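Local coordinates for protein threonine--tRNA ligase catalytic subunit (Aeropyrum pernix, PDB 3A32) that probably attaches threonine to tRNA(Thr) at the expense of ATP, as a homodimeric zinc-binding class II synthetase that probably cannot itself deacylate mischarged seryl-tRNA(Thr), at residues A56-K61 / S455-A460; P333-P338 / E448-V453. All coordinates share one frame; numbering follows the deposited sequence.

Contact 1. Residues A56-K61 / S455-A460; sequences AEVLAK and SLSGQA
K61 and Q459 make the polar bridge between helix 48-65 and the turn that follows helix 435-457. K61 NZ donates to Q459 OE1 at 2.7 Å, the two side chains crossing at about a right angle; the nitrogen stands 36° out of the amide plane. The lysine is extended beyond CG, and its NZ also meets E57, one turn earlier on the same helix. There it forms a salt bridge with OE2 at 3.0 Å, met from above the carboxylate plane. Across the dimer, NZ also pairs with E57 of the second subunit, and Q459 OE1 accepts a bond from the backbone N of R462 there, so the buried ammonium is held in a mesh spanning both chains.

Van der Waals packing fills the rest of the contact. K61 CB rests on S457, 3.6 Å from its carbonyl O and 3.7 Å from its CB. V58 CG1 lies against S457 OG at 3.9 Å. A looser apolar contact joins V58 CG1 to L456 CD1 at 4.3 Å. G458, with positive phi, turns the chain out of the helix and leads it to Q459.

The arrangement is a helix end packed on a catalytic-region helix at the subunit interface, in keeping with the homodimers of class II synthetases.

Contact 2. Residues P333-P338 / E448-V453; sequences PFTLAP and ELESPV
F334 and L449 meet where the linker between helix 317-327 and strand 341-347 packs on helix 435-457. From the backbone outward, F334 CB lies 3.8 Å from L449 CB. CG is 4.0 Å from both L449 CB and L449 CD1, and CD1 comes closer to that methyl, at 3.6 Å, with the two side chains crossing at about a right angle. Elsewhere on the ring CD2 lies 3.9 Å from E450 CG, and CE2 has the carboxylate oxygen OE2 of E450 in its plane at the edge, 3.7 Å away. CG is anti to the backbone N (chi1 178°); the ring has L449 on one flank and E450 on the other, and the ring and carboxylate planes are 76° apart. An alanine at F334 would probably open a gap beside L449 CD1 and leave the E450 side chain without the ring edge that flanks it.

T335 follows on: OG1 touches E450 CG at 3.8 Å, and its side chain meets V453 tip to tip. Water 1 accepts from T335 N at 2.8 Å and gives a weak bond to L449 O.

No direct hydrogen bond joins the segments. E450 OE1 is salt-bridged to R462 of the same chain. The contact itself is mainly van der Waals packing, with one water linking the backbones only weakly on the L449 side and a carboxylate placed where the ring's weakly positive edge would probably suit it.

Both contacts are largely buried and both use helix 435-457, contact 2 earlier along it and contact 1 at its C-terminal end. They touch directly: V58 CG2 packs on V453 CG1 at 3.8 Å, and A460 CB on E450 CB at 3.7 Å. Helix 48-65 of the catalytic region and the linker 333-338, which leads into strand 341-347 of the anticodon-binding domain, thus share one helix as partner. Their chemistry differs with place. Contact 1 lies at the dimer interface and adds to its packing a lysine-amide bond whose partners continue into the second subunit; contact 2 is touched by no other chain and joins its segments by apolar packing and a water.

Contact 1. Residues A56-K61 / S455-A460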
ATOM      1  N   ALA A  56       5.264  -1.447  -1.920  1.00  5.34           N
ATOM      2  CA  ALA A  56       4.837  -0.300  -1.126  1.00  6.22           C
ATOM      3  C   ALA A  56       5.271  -0.422   0.324  1.00  6.77           C
ATOM      4  O   ALA A  56       5.728   0.551   0.932  1.00  6.15           O
ATOM      5  CB  ALA A  56       3.290  -0.127  -1.182  1.00  5.31           C
ATOM      6  N   GLU A  57       5.106  -1.640   0.859  1.00  6.95           N
ATOM      7  CA  GLU A  57       5.299  -1.976   2.261  1.00  7.25           C
ATOM      8  C   GLU A  57       6.771  -1.973   2.635  1.00  6.32           C
ATOM      9  O   GLU A  57       7.152  -1.406   3.656  1.00  6.86           O
ATOM     10  CB  GLU A  57       4.702  -3.376   2.523  1.00  6.73           C
ATOM     11  CG  GLU A  57       5.009  -3.842   3.891  1.00 10.42           C
ATOM     12  CD  GLU A  57       4.678  -5.327   4.187  1.00 10.42           C
ATOM     13  OE1 GLU A  57       3.782  -5.877   3.518  1.00  8.33           O
ATOM     14  OE2 GLU A  57       5.347  -5.877   5.146  1.00 11.36           O
ATOM     15  N   VAL A  58       7.591  -2.662   1.833  1.00  5.12           N
ATOM     16  CA  VAL A  58       9.058  -2.661   1.987  1.00  3.49           C
ATOM     17  C   VAL A  58       9.661  -1.262   1.828  1.00  3.78           C
ATOM     18  O   VAL A  58      10.447  -0.853   2.652  1.00  5.40           O
ATOM     19  CB  VAL A  58       9.782  -3.637   0.967  1.00  3.00           C
ATOM     20  CG1 VAL A  58      11.316  -3.469   1.036  1.00  2.00           C
ATOM     21  CG2 VAL A  58       9.386  -5.107   1.241  1.00  2.00           C
ATOM     22  N   LEU A  59       9.293  -0.534   0.784  1.00  3.29           N
ATOM     23  CA  LEU A  59       9.846   0.794   0.564  1.00  4.23           C
ATOM     24  C   LEU A  59       9.377   1.782   1.613  1.00  4.57           C
ATOM     25  O   LEU A  59      10.184   2.581   2.065  1.00  5.57           O
ATOM     26  CB  LEU A  59       9.535   1.324  -0.857  1.00  4.43           C
ATOM     27  CG  LEU A  59      10.098   0.410  -1.953  1.00  7.00           C
ATOM     28  CD1 LEU A  59       9.616   0.833  -3.342  1.00  5.56           C
ATOM     29  CD2 LEU A  59      11.639   0.413  -1.831  1.00  6.50           C
ATOM     30  N   ALA A  60       8.092   1.727   1.997  1.00  3.75           N
ATOM     31  CA  ALA A  60       7.562   2.551   3.072  1.00  4.37           C
ATOM     32  C   ALA A  60       8.295   2.317   4.398  1.00  4.76           C
ATOM     33  O   ALA A  60       8.780   3.262   5.017  1.00  4.71           O
ATOM     34  CB  ALA A  60       6.019   2.349   3.247  1.00  3.62           C
ATOM     35  N   LYS A  61       8.384   1.064   4.823  1.00  4.91           N
ATOM     36  CA  LYS A  61       9.097   0.703   6.058  1.00  5.46           C
ATOM     37  C   LYS A  61      10.585   1.002   6.026  1.00  6.01           C
ATOM     38  O   LYS A  61      11.128   1.471   7.048  1.00  6.67           O
ATOM     39  CB  LYS A  61       8.842  -0.772   6.441  1.00  5.38           C
ATOM     40  CG  LYS A  61       7.352  -1.054   6.759  1.00  5.15           C
ATOM     41  CD  LYS A  61       7.026  -2.535   6.928  1.00  4.28           C
ATOM     42  CE  LYS A  61       5.569  -2.658   7.329  1.00  3.04           C
ATOM     43  NZ  LYS A  61       5.118  -4.073   7.509  1.00  5.48           N
ATOM     44  N   SER A 455      16.507  -6.666   6.612  1.00  9.23           N
ATOM     45  CA  SER A 455      17.443  -5.634   7.110  1.00 10.65           C
ATOM     46  C   SER A 455      17.063  -4.246   6.588  1.00 10.17           C
ATOM     47  O   SER A 455      17.449  -3.246   7.132  1.00 10.69           O
ATOM     48  CB  SER A 455      18.922  -5.958   6.817  1.00  9.35           C
ATOM     49  OG  SER A 455      19.192  -5.755   5.441  1.00 11.96           O
ATOM     50  N   LEU A 456      16.299  -4.207   5.508  1.00 11.05           N
ATOM     51  CA  LEU A 456      15.787  -2.956   4.961  1.00  9.51           C
ATOM     52  C   LEU A 456      14.540  -2.525   5.719  1.00  8.16           C
ATOM     53  O   LEU A 456      14.427  -1.384   6.118  1.00  6.93           O
ATOM     54  CB  LEU A 456      15.394  -3.149   3.495  1.00  8.97           C
ATOM     55  CG  LEU A 456      16.432  -3.314   2.405  1.00 10.52           C
ATOM     56  CD1 LEU A 456      15.649  -3.444   1.075  1.00  9.21           C
ATOM     57  CD2 LEU A 456      17.379  -2.145   2.344  1.00  7.95           C
ATOM     58  N   SER A 457      13.598  -3.444   5.906  1.00  8.05           N
ATOM     59  CA  SER A 457      12.256  -3.077   6.368  1.00  8.90           C
ATOM     60  C   SER A 457      11.774  -3.665   7.707  1.00  8.34           C
ATOM     61  O   SER A 457      10.662  -3.352   8.177  1.00  8.26           O
ATOM     62  CB  SER A 457      11.245  -3.315   5.248  1.00  8.99           C
ATOM     63  OG  SER A 457      11.406  -4.625   4.762  1.00 14.43           O
ATOM     64  N   GLY A 458      12.614  -4.456   8.353  1.00  8.30           N
ATOM     65  CA  GLY A 458      12.253  -5.057   9.608  1.00  9.06           C
ATOM     66  C   GLY A 458      11.517  -6.345   9.313  1.00 11.33           C
ATOM     67  O   GLY A 458      11.793  -7.353   9.894  1.00 11.38           O
ATOM     68  N   GLN A 459      10.587  -6.313   8.370  1.00 12.91           N
ATOM     69  CA  GLN A 459       9.678  -7.445   8.134  1.00 14.07           C
ATOM     70  C   GLN A 459       9.783  -7.739   6.650  1.00 12.96           C
ATOM     71  O   GLN A 459       9.777  -6.812   5.837  1.00 12.83           O
ATOM     72  CB  GLN A 459       8.225  -7.044   8.568  1.00 15.43           C
ATOM     73  CG  GLN A 459       8.137  -6.282   9.990  1.00 15.46           C
ATOM     74  CD  GLN A 459       6.709  -5.865  10.427  1.00 16.78           C
ATOM     75  OE1 GLN A 459       6.117  -4.876   9.921  1.00  7.98           O
ATOM     76  NE2 GLN A 459       6.151  -6.634  11.404  1.00 20.04           N
ATOM     77  N   ALA A 460       9.952  -9.004   6.284  1.00 12.33           N
ATOM     78  CA  ALA A 460       9.683  -9.388   4.902  1.00 11.14           C
ATOM     79  C   ALA A 460       8.157  -9.632   4.738  1.00 10.46           C
ATOM     80  O   ALA A 460       7.540 -10.283   5.573  1.00 10.49           O
ATOM     81  CB  ALA A 460      10.485 -10.615   4.491  1.00 11.06           C
TER

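Contact 2. Residues P333-P338 / E448-V453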
ATOM      1  N   PRO A 333      13.660 -11.479  -7.369  1.00  7.93           N
ATOM      2  CA  PRO A 333      14.138 -11.872  -6.035  1.00  7.24           C
ATOM      3  C   PRO A 333      12.994 -12.537  -5.263  1.00  7.05           C
ATOM      4  O   PRO A 333      11.829 -12.181  -5.500  1.00  6.84           O
ATOM      5  CB  PRO A 333      14.516 -10.545  -5.357  1.00  7.72           C
ATOM      6  CG  PRO A 333      14.018  -9.434  -6.262  1.00  8.43           C
ATOM      7  CD  PRO A 333      13.603 -10.009  -7.572  1.00  8.10           C
ATOM      8  N   PHE A 334      13.322 -13.466  -4.348  1.00  5.12           N
ATOM      9  CA  PHE A 334      12.342 -14.278  -3.659  1.00  4.64           C
ATOM     10  C   PHE A 334      11.137 -13.484  -3.128  1.00  5.51           C
ATOM     11  O   PHE A 334       9.998 -13.929  -3.276  1.00  4.07           O
ATOM     12  CB  PHE A 334      12.992 -15.094  -2.534  1.00  3.87           C
ATOM     13  CG  PHE A 334      12.030 -15.931  -1.748  1.00  2.46           C
ATOM     14  CD1 PHE A 334      11.788 -17.256  -2.101  1.00  2.02           C
ATOM     15  CD2 PHE A 334      11.425 -15.420  -0.601  1.00  2.40           C
ATOM     16  CE1 PHE A 334      10.919 -18.066  -1.345  1.00  4.66           C
ATOM     17  CE2 PHE A 334      10.549 -16.203   0.150  1.00  5.10           C
ATOM     18  CZ  PHE A 334      10.287 -17.540  -0.223  1.00  4.11           C
ATOM     19  N   THR A 335      11.397 -12.330  -2.494  1.00  5.48           N
ATOM     20  CA  THR A 335      10.333 -11.587  -1.827  1.00  7.14           C
ATOM     21  C   THR A 335       9.270 -11.027  -2.825  1.00  6.51           C
ATOM     22  O   THR A 335       8.089 -10.849  -2.482  1.00  6.48           O
ATOM     23  CB  THR A 335      10.915 -10.482  -0.885  1.00  8.24           C
ATOM     24  OG1 THR A 335      11.686 -11.106   0.174  1.00 10.66           O
ATOM     25  CG2 THR A 335       9.813  -9.719  -0.207  1.00 10.51           C
ATOM     26  N   LEU A 336       9.710 -10.821  -4.061  1.00  6.26           N
ATOM     27  CA  LEU A 336       8.946 -10.215  -5.136  1.00  5.94           C
ATOM     28  C   LEU A 336       8.497 -11.169  -6.265  1.00  5.87           C
ATOM     29  O   LEU A 336       7.949 -10.726  -7.279  1.00  7.08           O
ATOM     30  CB  LEU A 336       9.781  -9.074  -5.722  1.00  4.50           C
ATOM     31  CG  LEU A 336      10.129  -7.931  -4.745  1.00  5.98           C
ATOM     32  CD1 LEU A 336      10.873  -6.872  -5.557  1.00  5.21           C
ATOM     33  CD2 LEU A 336       8.877  -7.327  -3.966  1.00  2.00           C
ATOM     34  N   ALA A 337       8.714 -12.469  -6.097  1.00  6.34           N
ATOM     35  CA  ALA A 337       8.427 -13.450  -7.127  1.00  4.45           C
ATOM     36  C   ALA A 337       6.923 -13.749  -7.074  1.00  5.80           C
ATOM     37  O   ALA A 337       6.382 -14.097  -6.007  1.00  5.87           O
ATOM     38  CB  ALA A 337       9.255 -14.741  -6.872  1.00  3.15           C
ATOM     39  N   PRO A 338       6.231 -13.667  -8.231  1.00  5.77           N
ATOM     40  CA  PRO A 338       4.815 -14.076  -8.241  1.00  5.22           C
ATOM     41  C   PRO A 338       4.622 -15.469  -7.590  1.00  5.64           C
ATOM     42  O   PRO A 338       3.794 -15.615  -6.674  1.00  6.16           O
ATOM     43  CB  PRO A 338       4.467 -14.069  -9.736  1.00  4.08           C
ATOM     44  CG  PRO A 338       5.391 -13.000 -10.321  1.00  4.47           C
ATOM     45  CD  PRO A 338       6.701 -13.236  -9.566  1.00  5.21           C
ATOM     46  N   GLU A 448      16.156 -17.233   5.002  1.00 13.41           N
ATOM     47  CA  GLU A 448      17.499 -16.886   4.532  1.00 14.50           C
ATOM     48  C   GLU A 448      17.392 -16.034   3.248  1.00 12.51           C
ATOM     49  O   GLU A 448      18.034 -15.003   3.121  1.00 11.96           O
ATOM     50  CB  GLU A 448      18.352 -18.162   4.295  1.00 15.53           C
ATOM     51  CG  GLU A 448      19.890 -17.906   4.183  1.00 25.12           C
ATOM     52  CD  GLU A 448      20.459 -17.139   5.417  1.00 36.24           C
ATOM     53  OE1 GLU A 448      20.199 -17.599   6.583  1.00 40.71           O
ATOM     54  OE2 GLU A 448      21.135 -16.077   5.229  1.00 36.85           O
ATOM     55  N   LEU A 449      16.527 -16.427   2.326  1.00 10.68           N
ATOM     56  CA  LEU A 449      16.331 -15.605   1.110  1.00  9.97           C
ATOM     57  C   LEU A 449      15.674 -14.237   1.409  1.00  9.16           C
ATOM     58  O   LEU A 449      15.824 -13.303   0.620  1.00  8.76           O
ATOM     59  CB  LEU A 449      15.547 -16.375   0.022  1.00  8.96           C
ATOM     60  CG  LEU A 449      16.100 -17.736  -0.410  1.00 11.02           C
ATOM     61  CD1 LEU A 449      15.128 -18.478  -1.375  1.00  4.86           C
ATOM     62  CD2 LEU A 449      17.494 -17.581  -1.040  1.00  7.73           C
ATOM     63  N   GLU A 450      14.988 -14.123   2.554  1.00  8.56           N
ATOM     64  CA  GLU A 450      14.222 -12.919   2.933  1.00  7.98           C
ATOM     65  C   GLU A 450      15.082 -11.985   3.756  1.00  8.38           C
ATOM     66  O   GLU A 450      14.770 -10.822   3.937  1.00  9.03           O
ATOM     67  CB  GLU A 450      12.988 -13.298   3.752  1.00  6.47           C
ATOM     68  CG  GLU A 450      11.849 -13.787   2.890  1.00  6.84           C
ATOM     69  CD  GLU A 450      10.656 -14.273   3.688  1.00  9.29           C
ATOM     70  OE1 GLU A 450      10.798 -14.650   4.888  1.00 12.41           O
ATOM     71  OE2 GLU A 450       9.564 -14.286   3.107  1.00  7.67           O
ATOM     72  N   SER A 451      16.192 -12.518   4.232  1.00  8.18           N
ATOM     73  CA  SER A 451      17.056 -11.852   5.184  1.00  8.11           C
ATOM     74  C   SER A 451      17.477 -10.448   4.752  1.00  7.54           C
ATOM     75  O   SER A 451      17.396  -9.506   5.541  1.00  6.92           O
ATOM     76  CB  SER A 451      18.303 -12.728   5.415  1.00  8.35           C
ATOM     77  OG  SER A 451      18.904 -12.256   6.573  1.00 12.64           O
ATOM     78  N   PRO A 452      17.959 -10.297   3.501  1.00  7.84           N
ATOM     79  CA  PRO A 452      18.333  -8.951   3.084  1.00  7.94           C
ATOM     80  C   PRO A 452      17.134  -7.970   3.112  1.00  7.66           C
ATOM     81  O   PRO A 452      17.340  -6.790   3.402  1.00  7.59           O
ATOM     82  CB  PRO A 452      18.795  -9.137   1.614  1.00  8.43           C
ATOM     83  CG  PRO A 452      19.138 -10.564   1.485  1.00  8.31           C
ATOM     84  CD  PRO A 452      18.156 -11.280   2.414  1.00  7.80           C
ATOM     85  N   VAL A 453      15.922  -8.436   2.792  1.00  6.82           N
ATOM     86  CA  VAL A 453      14.755  -7.567   2.824  1.00  7.14           C
ATOM     87  C   VAL A 453      14.379  -7.225   4.262  1.00  8.64           C
ATOM     88  O   VAL A 453      14.018  -6.079   4.525  1.00  9.27           O
ATOM     89  CB  VAL A 453      13.545  -8.085   1.987  1.00  7.63           C
ATOM     90  CG1 VAL A 453      12.256  -7.338   2.353  1.00  5.16           C
ATOM     91  CG2 VAL A 453      13.810  -7.894   0.499  1.00  6.31           C
TER
HETATM   92  O   HOH W   1      13.879 -11.544  -1.531  1.00 12.89           O